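Local atomic coordinates of oligogalacturonate lyase (PDB entry 3PE7), a protein that breaks down pectin-derived oligogalacturonates in the cytoplasm by beta-elimination, on a seven-bladed beta-propeller that carries a manganese ion and bound calcium. Residues A[245-254]-A[266-276]; A[279-288]-A[323-332]. One frame throughout, in Å; residues are numbered along the deposited sequence.

Interaction 1 (A[245-254]-A[266-276]). With CA (calcium ion), chain D.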
# COMPACT_ATOMS: atom_id res chain seq x y z
N TRP A 245 -3.75 0.23 -9.35
CA TRP A 245 -3.39 -0.29 -10.67
C TRP A 245 -3.14 -1.79 -10.59
O TRP A 245 -2.37 -2.25 -9.74
CB TRP A 245 -2.10 0.36 -11.18
CG TRP A 245 -2.24 1.81 -11.65
CD1 TRP A 245 -1.66 2.92 -11.07
CD2 TRP A 245 -3.00 2.28 -12.76
NE1 TRP A 245 -2.01 4.06 -11.79
CE2 TRP A 245 -2.84 3.69 -12.81
CE3 TRP A 245 -3.79 1.64 -13.73
CZ2 TRP A 245 -3.44 4.47 -13.81
CZ3 TRP A 245 -4.39 2.42 -14.73
CH2 TRP A 245 -4.22 3.83 -14.75
N VAL A 246 -3.75 -2.56 -11.49
CA VAL A 246 -3.24 -3.92 -11.72
C VAL A 246 -1.75 -3.75 -12.06
O VAL A 246 -1.40 -2.85 -12.82
CB VAL A 246 -3.98 -4.64 -12.87
CG1 VAL A 246 -3.54 -6.11 -12.98
CG2 VAL A 246 -5.49 -4.57 -12.65
N PRO A 247 -0.87 -4.58 -11.48
CA PRO A 247 0.59 -4.34 -11.65
C PRO A 247 1.09 -4.39 -13.07
O PRO A 247 2.12 -3.78 -13.35
CB PRO A 247 1.24 -5.43 -10.79
CG PRO A 247 0.21 -5.71 -9.70
CD PRO A 247 -1.15 -5.54 -10.40
N ASP A 248 0.37 -5.06 -13.96
CA ASP A 248 0.74 -5.03 -15.39
C ASP A 248 0.28 -3.75 -16.10
O ASP A 248 0.60 -3.55 -17.27
CB ASP A 248 0.28 -6.30 -16.13
CG ASP A 248 -1.24 -6.41 -16.27
OD1 ASP A 248 -2.00 -5.51 -15.84
OD2 ASP A 248 -1.67 -7.43 -16.86
N GLY A 249 -0.48 -2.91 -15.41
CA GLY A 249 -0.96 -1.64 -15.97
C GLY A 249 -2.14 -1.75 -16.93
O GLY A 249 -2.46 -0.79 -17.64
N SER A 250 -2.77 -2.93 -16.95
CA SER A 250 -3.89 -3.19 -17.87
C SER A 250 -5.17 -2.44 -17.51
O SER A 250 -5.98 -2.13 -18.40
CB SER A 250 -4.16 -4.70 -17.92
OG SER A 250 -4.49 -5.22 -16.62
N ALA A 251 -5.36 -2.15 -16.22
CA ALA A 251 -6.61 -1.57 -15.73
C ALA A 251 -6.41 -0.93 -14.36
O ALA A 251 -5.45 -1.29 -13.63
CB ALA A 251 -7.69 -2.64 -15.64
N LEU A 252 -7.30 0.01 -14.03
CA LEU A 252 -7.46 0.52 -12.67
C LEU A 252 -8.64 -0.23 -12.04
O LEU A 252 -9.72 -0.30 -12.61
CB LEU A 252 -7.70 2.03 -12.68
CG LEU A 252 -7.58 2.79 -11.35
CD1 LEU A 252 -6.11 2.90 -10.90
CD2 LEU A 252 -8.22 4.14 -11.48
N VAL A 253 -8.40 -0.82 -10.87
CA VAL A 253 -9.42 -1.61 -10.16
C VAL A 253 -9.84 -0.82 -8.93
O VAL A 253 -9.04 -0.10 -8.35
CB VAL A 253 -8.87 -3.01 -9.79
CG1 VAL A 253 -9.82 -3.81 -8.86
CG2 VAL A 253 -8.57 -3.82 -11.07
N TYR A 254 -11.11 -0.95 -8.55
CA TYR A 254 -11.62 -0.25 -7.37
C TYR A 254 -12.85 -0.94 -6.84
O TYR A 254 -13.39 -1.86 -7.45
CB TYR A 254 -11.92 1.23 -7.69
CG TYR A 254 -13.01 1.43 -8.73
CD1 TYR A 254 -12.72 1.40 -10.11
CD2 TYR A 254 -14.35 1.63 -8.33
CE1 TYR A 254 -13.74 1.57 -11.06
CE2 TYR A 254 -15.36 1.81 -9.28
CZ TYR A 254 -15.05 1.78 -10.63
OH TYR A 254 -16.08 1.94 -11.55
N ILE A 266 -16.41 -5.29 -6.90
CA ILE A 266 -15.14 -4.98 -7.58
C ILE A 266 -15.43 -4.54 -9.02
O ILE A 266 -16.19 -5.21 -9.74
CB ILE A 266 -14.16 -6.19 -7.61
CG1 ILE A 266 -13.90 -6.72 -6.19
CG2 ILE A 266 -12.87 -5.82 -8.31
CD1 ILE A 266 -13.12 -8.04 -6.18
N TYR A 267 -14.83 -3.41 -9.40
CA TYR A 267 -14.99 -2.84 -10.74
C TYR A 267 -13.62 -2.68 -11.37
O TYR A 267 -12.60 -2.60 -10.68
CB TYR A 267 -15.62 -1.45 -10.66
CG TYR A 267 -17.13 -1.42 -10.69
CD1 TYR A 267 -17.82 -0.99 -11.83
CD2 TYR A 267 -17.87 -1.83 -9.58
CE1 TYR A 267 -19.22 -0.96 -11.85
CE2 TYR A 267 -19.28 -1.80 -9.61
CZ TYR A 267 -19.93 -1.36 -10.74
OH TYR A 267 -21.31 -1.35 -10.76
N SER A 268 -13.59 -2.64 -12.70
CA SER A 268 -12.37 -2.37 -13.44
C SER A 268 -12.66 -1.21 -14.37
O SER A 268 -13.79 -1.10 -14.87
CB SER A 268 -12.03 -3.60 -14.28
OG SER A 268 -10.66 -3.59 -14.59
N ALA A 269 -11.67 -0.34 -14.59
CA ALA A 269 -11.79 0.71 -15.60
C ALA A 269 -10.64 0.59 -16.58
O ALA A 269 -9.50 0.46 -16.16
CB ALA A 269 -11.74 2.07 -14.95
N ASP A 270 -10.94 0.62 -17.89
CA ASP A 270 -9.87 0.66 -18.89
C ASP A 270 -9.37 2.09 -19.01
O ASP A 270 -10.15 2.99 -19.22
CB ASP A 270 -10.37 0.19 -20.25
CG ASP A 270 -9.24 0.04 -21.25
OD1 ASP A 270 -8.54 -0.99 -21.18
OD2 ASP A 270 -9.02 0.95 -22.07
N PRO A 271 -8.05 2.29 -18.90
CA PRO A 271 -7.51 3.64 -18.88
C PRO A 271 -7.70 4.41 -20.19
O PRO A 271 -7.87 5.65 -20.17
CB PRO A 271 -6.03 3.41 -18.55
CG PRO A 271 -5.99 2.12 -17.91
CD PRO A 271 -7.02 1.29 -18.59
N GLU A 272 -7.73 3.70 -21.32
CA GLU A 272 -7.87 4.37 -22.62
C GLU A 272 -9.34 4.65 -22.96
O GLU A 272 -9.72 5.75 -23.39
CB GLU A 272 -7.22 3.54 -23.74
CG GLU A 272 -5.70 3.44 -23.66
CD GLU A 272 -5.21 2.34 -22.71
OE1 GLU A 272 -3.98 2.29 -22.44
OE2 GLU A 272 -6.01 1.49 -22.27
N THR A 273 -10.17 3.65 -22.73
CA THR A 273 -11.55 3.66 -23.10
C THR A 273 -12.44 4.35 -22.02
O THR A 273 -13.53 4.89 -22.32
CB THR A 273 -11.87 2.15 -23.25
OG1 THR A 273 -11.81 1.76 -24.64
CG2 THR A 273 -13.09 1.75 -22.61
N LEU A 274 -11.96 4.31 -20.78
CA LEU A 274 -12.73 4.72 -19.58
C LEU A 274 -14.05 3.97 -19.38
O LEU A 274 -14.93 4.42 -18.62
CB LEU A 274 -12.90 6.25 -19.51
CG LEU A 274 -11.62 7.06 -19.35
CD1 LEU A 274 -11.97 8.54 -19.24
CD2 LEU A 274 -10.77 6.63 -18.15
N GLU A 275 -14.20 2.83 -20.05
CA GLU A 275 -15.28 1.91 -19.72
C GLU A 275 -15.06 1.34 -18.35
O GLU A 275 -14.00 0.77 -18.08
CB GLU A 275 -15.37 0.77 -20.72
CG GLU A 275 -16.54 -0.20 -20.45
CD GLU A 275 -16.71 -1.25 -21.54
OE1 GLU A 275 -15.72 -1.55 -22.25
OE2 GLU A 275 -17.83 -1.76 -21.70
N ASN A 276 -16.06 1.49 -17.48
CA ASN A 276 -16.05 0.88 -16.16
C ASN A 276 -16.97 -0.34 -16.15
O ASN A 276 -18.13 -0.25 -16.58
CB ASN A 276 -16.52 1.90 -15.10
CG ASN A 276 -15.53 3.03 -14.89
OD1 ASN A 276 -15.24 3.83 -15.79
ND2 ASN A 276 -15.01 3.12 -13.68
CA CA D . -6.87 -0.62 -22.81
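Tyr254 sets its CG between the backbone N and the carbonyl carbon (chi1 63°), which turns its ring so that one face meets the CB of Tyr267; Tyr267 holds its own CG beside the backbone N, and its ring is carried off to one side. The Tyr267 methylene makes a CH-pi contact, 3.6 Å from CB to the ring centroid of Tyr254 and 23° off the normal, displaced toward the CZ rim. The two rings are nearly parallel, planes 21° apart, yet slid so far that they barely overlap. Lys232 joins both tyrosines, bonding to Tyr254 OH and making a cation-pi contact with Tyr267.

The backbones explain the pairing. Leu252 with Ala269 and Tyr254 with Tyr267 are antiparallel hydrogen-bonded pairs; Tyr267 N to Tyr254 O, at 2.9 Å, is almost straight. Between them Val253 and Ser268 form a non-hydrogen-bonded pair on the other face, where Val253 CG1 meets Ile266 CG2 at 3.7 Å.

Beyond the strand end, Pro271 CG abuts the edge of the Trp245 ring, 3.6 Å from CZ3, while Leu252 CD1 covers one face of that indole. Asp270 OD1 and Glu272 OE2 bind calcium at 2.4 and 2.3 Å; Asp270 OD2, a longer ligand, also accepts from Thr273 N through its anti lone pair. The arrangement is a propeller-blade beta-hairpin, with an Asx motif at the calcium site where the chain leaves its second strand.

Interaction 2 (A[279-288]-A[323-332]). With MN (manganese (II) ion), chain B.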
# COMPACT_ATOMS: atom_id res chain seq x y z
N LEU A 279 -17.12 -6.42 -12.02
CA LEU A 279 -16.52 -7.74 -12.16
C LEU A 279 -17.21 -8.78 -11.28
O LEU A 279 -17.54 -9.87 -11.76
CB LEU A 279 -15.01 -7.68 -11.88
CG LEU A 279 -14.21 -6.68 -12.72
CD1 LEU A 279 -12.73 -6.74 -12.34
CD2 LEU A 279 -14.41 -6.93 -14.23
N THR A 280 -17.41 -8.45 -10.00
CA THR A 280 -17.96 -9.41 -9.04
C THR A 280 -18.36 -8.71 -7.74
O THR A 280 -17.94 -7.59 -7.47
CB THR A 280 -16.97 -10.57 -8.73
OG1 THR A 280 -17.63 -11.55 -7.92
CG2 THR A 280 -15.70 -10.07 -8.01
N SER A 281 -19.20 -9.38 -6.95
CA SER A 281 -19.54 -8.89 -5.63
C SER A 281 -18.42 -9.36 -4.69
O SER A 281 -17.67 -10.28 -5.04
CB SER A 281 -20.89 -9.44 -5.19
OG SER A 281 -20.85 -10.86 -5.20
N MET A 282 -18.29 -8.74 -3.52
CA MET A 282 -17.29 -9.16 -2.54
C MET A 282 -17.82 -8.91 -1.12
O MET A 282 -18.67 -8.04 -0.93
CB MET A 282 -15.98 -8.38 -2.76
CG MET A 282 -16.13 -6.90 -2.51
SD MET A 282 -14.62 -5.93 -2.69
CE MET A 282 -13.42 -6.80 -1.68
N PRO A 283 -17.30 -9.64 -0.13
CA PRO A 283 -17.55 -9.23 1.24
C PRO A 283 -16.86 -7.89 1.51
O PRO A 283 -15.89 -7.53 0.82
CB PRO A 283 -16.88 -10.32 2.10
CG PRO A 283 -16.39 -11.33 1.19
CD PRO A 283 -16.34 -10.76 -0.20
N ALA A 284 -17.35 -7.17 2.51
CA ALA A 284 -16.75 -5.90 2.90
C ALA A 284 -15.32 -6.14 3.37
O ALA A 284 -15.10 -6.83 4.37
CB ALA A 284 -17.55 -5.25 4.01
N CYS A 285 -14.36 -5.56 2.64
CA CYS A 285 -12.95 -5.65 2.98
C CYS A 285 -12.34 -4.26 3.12
O CYS A 285 -12.88 -3.28 2.59
CB CYS A 285 -12.20 -6.43 1.89
SG CYS A 285 -12.59 -8.19 1.83
N SER A 286 -11.22 -4.16 3.82
CA SER A 286 -10.61 -2.87 4.12
C SER A 286 -9.63 -2.42 3.05
O SER A 286 -9.30 -1.25 2.97
CB SER A 286 -9.94 -2.92 5.49
OG SER A 286 -10.95 -2.95 6.51
N HIS A 287 -9.16 -3.38 2.26
CA HIS A 287 -8.19 -3.16 1.18
C HIS A 287 -8.45 -4.19 0.08
O HIS A 287 -9.17 -5.18 0.29
CB HIS A 287 -6.76 -3.32 1.70
CG HIS A 287 -6.48 -2.52 2.93
ND1 HIS A 287 -6.67 -3.02 4.20
CD2 HIS A 287 -6.07 -1.24 3.08
CE1 HIS A 287 -6.37 -2.09 5.08
NE2 HIS A 287 -5.99 -1.00 4.43
N LEU A 288 -7.91 -3.90 -1.10
CA LEU A 288 -7.95 -4.85 -2.21
C LEU A 288 -6.63 -4.79 -2.98
O LEU A 288 -6.04 -3.71 -3.16
CB LEU A 288 -9.12 -4.51 -3.14
CG LEU A 288 -9.49 -5.52 -4.23
CD1 LEU A 288 -9.88 -6.90 -3.63
CD2 LEU A 288 -10.64 -4.96 -5.07
N TYR A 323 -9.85 -13.15 1.93
CA TYR A 323 -10.56 -13.73 0.79
C TYR A 323 -9.72 -13.64 -0.45
O TYR A 323 -9.07 -12.63 -0.69
CB TYR A 323 -11.86 -12.98 0.52
CG TYR A 323 -12.83 -13.04 1.67
CD1 TYR A 323 -13.67 -14.15 1.84
CD2 TYR A 323 -12.88 -12.01 2.60
CE1 TYR A 323 -14.57 -14.22 2.92
CE2 TYR A 323 -13.79 -12.05 3.68
CZ TYR A 323 -14.61 -13.17 3.83
OH TYR A 323 -15.48 -13.22 4.89
N VAL A 324 -9.76 -14.70 -1.27
CA VAL A 324 -9.10 -14.64 -2.58
C VAL A 324 -10.18 -14.77 -3.64
O VAL A 324 -11.07 -15.63 -3.53
CB VAL A 324 -8.00 -15.72 -2.77
CG1 VAL A 324 -7.60 -15.86 -4.25
CG2 VAL A 324 -6.79 -15.38 -1.93
N PHE A 325 -10.09 -13.90 -4.63
CA PHE A 325 -11.06 -13.85 -5.73
C PHE A 325 -10.38 -14.35 -6.98
O PHE A 325 -9.38 -13.77 -7.41
CB PHE A 325 -11.58 -12.42 -5.93
CG PHE A 325 -12.10 -11.80 -4.67
CD1 PHE A 325 -13.42 -12.00 -4.27
CD2 PHE A 325 -11.26 -11.05 -3.85
CE1 PHE A 325 -13.90 -11.44 -3.09
CE2 PHE A 325 -11.72 -10.49 -2.67
CZ PHE A 325 -13.03 -10.68 -2.28
N ASN A 326 -10.88 -15.46 -7.53
CA ASN A 326 -10.36 -15.98 -8.79
C ASN A 326 -11.13 -15.33 -9.93
O ASN A 326 -12.32 -15.59 -10.14
CB ASN A 326 -10.45 -17.52 -8.82
CG ASN A 326 -9.84 -18.13 -10.08
OD1 ASN A 326 -9.90 -17.55 -11.17
ND2 ASN A 326 -9.27 -19.32 -9.93
N MET A 327 -10.44 -14.44 -10.64
CA MET A 327 -11.10 -13.59 -11.61
C MET A 327 -11.31 -14.29 -12.95
O MET A 327 -11.98 -13.77 -13.82
CB MET A 327 -10.33 -12.27 -11.79
CG MET A 327 -9.97 -11.54 -10.48
SD MET A 327 -11.36 -11.13 -9.39
CE MET A 327 -12.26 -9.97 -10.44
N LYS A 328 -10.72 -15.47 -13.12
CA LYS A 328 -10.94 -16.25 -14.34
C LYS A 328 -12.22 -17.07 -14.22
O LYS A 328 -12.97 -17.22 -15.20
CB LYS A 328 -9.76 -17.19 -14.60
CG LYS A 328 -8.53 -16.53 -15.17
CD LYS A 328 -7.44 -17.57 -15.38
CE LYS A 328 -6.14 -16.94 -15.84
NZ LYS A 328 -5.06 -17.96 -15.87
N ASN A 329 -12.43 -17.57 -13.00
CA ASN A 329 -13.51 -18.46 -12.57
C ASN A 329 -14.76 -17.70 -12.12
O ASN A 329 -15.89 -18.21 -12.19
CB ASN A 329 -13.02 -19.19 -11.30
CG ASN A 329 -12.45 -20.57 -11.57
OD1 ASN A 329 -11.43 -20.72 -12.26
ND2 ASN A 329 -13.07 -21.58 -11.00
N GLY A 330 -14.56 -16.50 -11.58
CA GLY A 330 -15.60 -15.82 -10.84
C GLY A 330 -15.86 -16.41 -9.47
O GLY A 330 -16.91 -16.16 -8.87
N THR A 331 -14.91 -17.19 -8.95
CA THR A 331 -15.10 -17.83 -7.64
C THR A 331 -14.42 -17.06 -6.49
O THR A 331 -13.46 -16.32 -6.70
CB THR A 331 -14.59 -19.27 -7.62
OG1 THR A 331 -13.23 -19.31 -8.05
CG2 THR A 331 -15.45 -20.16 -8.55
N GLN A 332 -14.95 -17.24 -5.29
CA GLN A 332 -14.46 -16.56 -4.08
C GLN A 332 -14.05 -17.61 -3.06
O GLN A 332 -14.74 -18.63 -2.89
CB GLN A 332 -15.58 -15.70 -3.51
CG GLN A 332 -15.25 -14.97 -2.22
CD GLN A 332 -16.44 -14.19 -1.68
OE1 GLN A 332 -16.96 -13.29 -2.35
NE2 GLN A 332 -16.89 -14.54 -0.48
MN MN B . -4.64 0.33 5.41
O HOH W 1 -18.43 -13.67 -9.25
O HOH W 2 -16.97 -12.90 -5.02
O HOH W 3 -19.44 -12.03 -2.73
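Tyr323 meets Pro283 face-on: CG of the proline stands over the centre of the tyrosine ring, 3.6 Å from the centroid and only 8° off the normal, a well-formed CH-pi contact. Cys285 SG reaches the same ring obliquely, 3.9 Å from Tyr323 CD2, and Tyr323 OH bonds to Asp319.

Two residues on, Phe325 also faces segment 279-288. Pro283 CD lies at the ring edge, near its plane, 3.8 Å from Phe325 CE1, so one proline touches a face of the tyrosine and the rim of the phenylalanine. Met282 CB approaches Phe325 CE1 obliquely at 3.7 Å, and Leu288 CD1 packs near CE2. Asn326 OD1 turns to its own chain, accepting from Lys328 N in an Asx turn and from Asn329 N, which extends it to an Asx motif. Met327 is bent at chi2 and chi3 (-56° and -65°), which curls its CE methyl back to Leu279 CD1, 3.8 Å away.

From Gly330 onward water carries the polar part: one molecule links Gly330 O to Thr280 OG1. Gln332, extended beyond CG, brings its amide to Pro283, with OE1 3.4 Å from CD. The same OE1 accepts from two waters, one of which also donates to Ser281 O; no direct hydrogen bond spans the segments.

At the corner near Ser286 the chain passes to the next sheet, where His287 binds manganese with Gln350, His353 and His355. Strand 276-285, outermost in its sheet, packs against strands 321-326 and 331-337 of that next sheet, to which Leu288 also belongs, while Met297 on strand 296-301 lies against Phe325 and Met327.

In the fold
Interaction 1 lies within one propeller blade, joining adjacent strands 252-258 and 264-269; interaction 2 is mainly between blades, setting outermost strand 276-285 against the last two strands of the next, with Leu288 contributing from within that second blade. Accordingly, the first rests on direct backbone hydrogen bonds, the second on side-chain packing and water bridges. Both are partly buried, but three touching residues of interaction 2 are exposed against none in interaction 1. They meet along strands 264-269 and 276-285, chiefly at Ile266, whose O lies 2.7 Å from Leu279 N, a probable hydrogen bond. Segment 266-276 carries two calcium ligands; segment 279-288 carries one manganese ligand, His287, which takes no part in the contact itself.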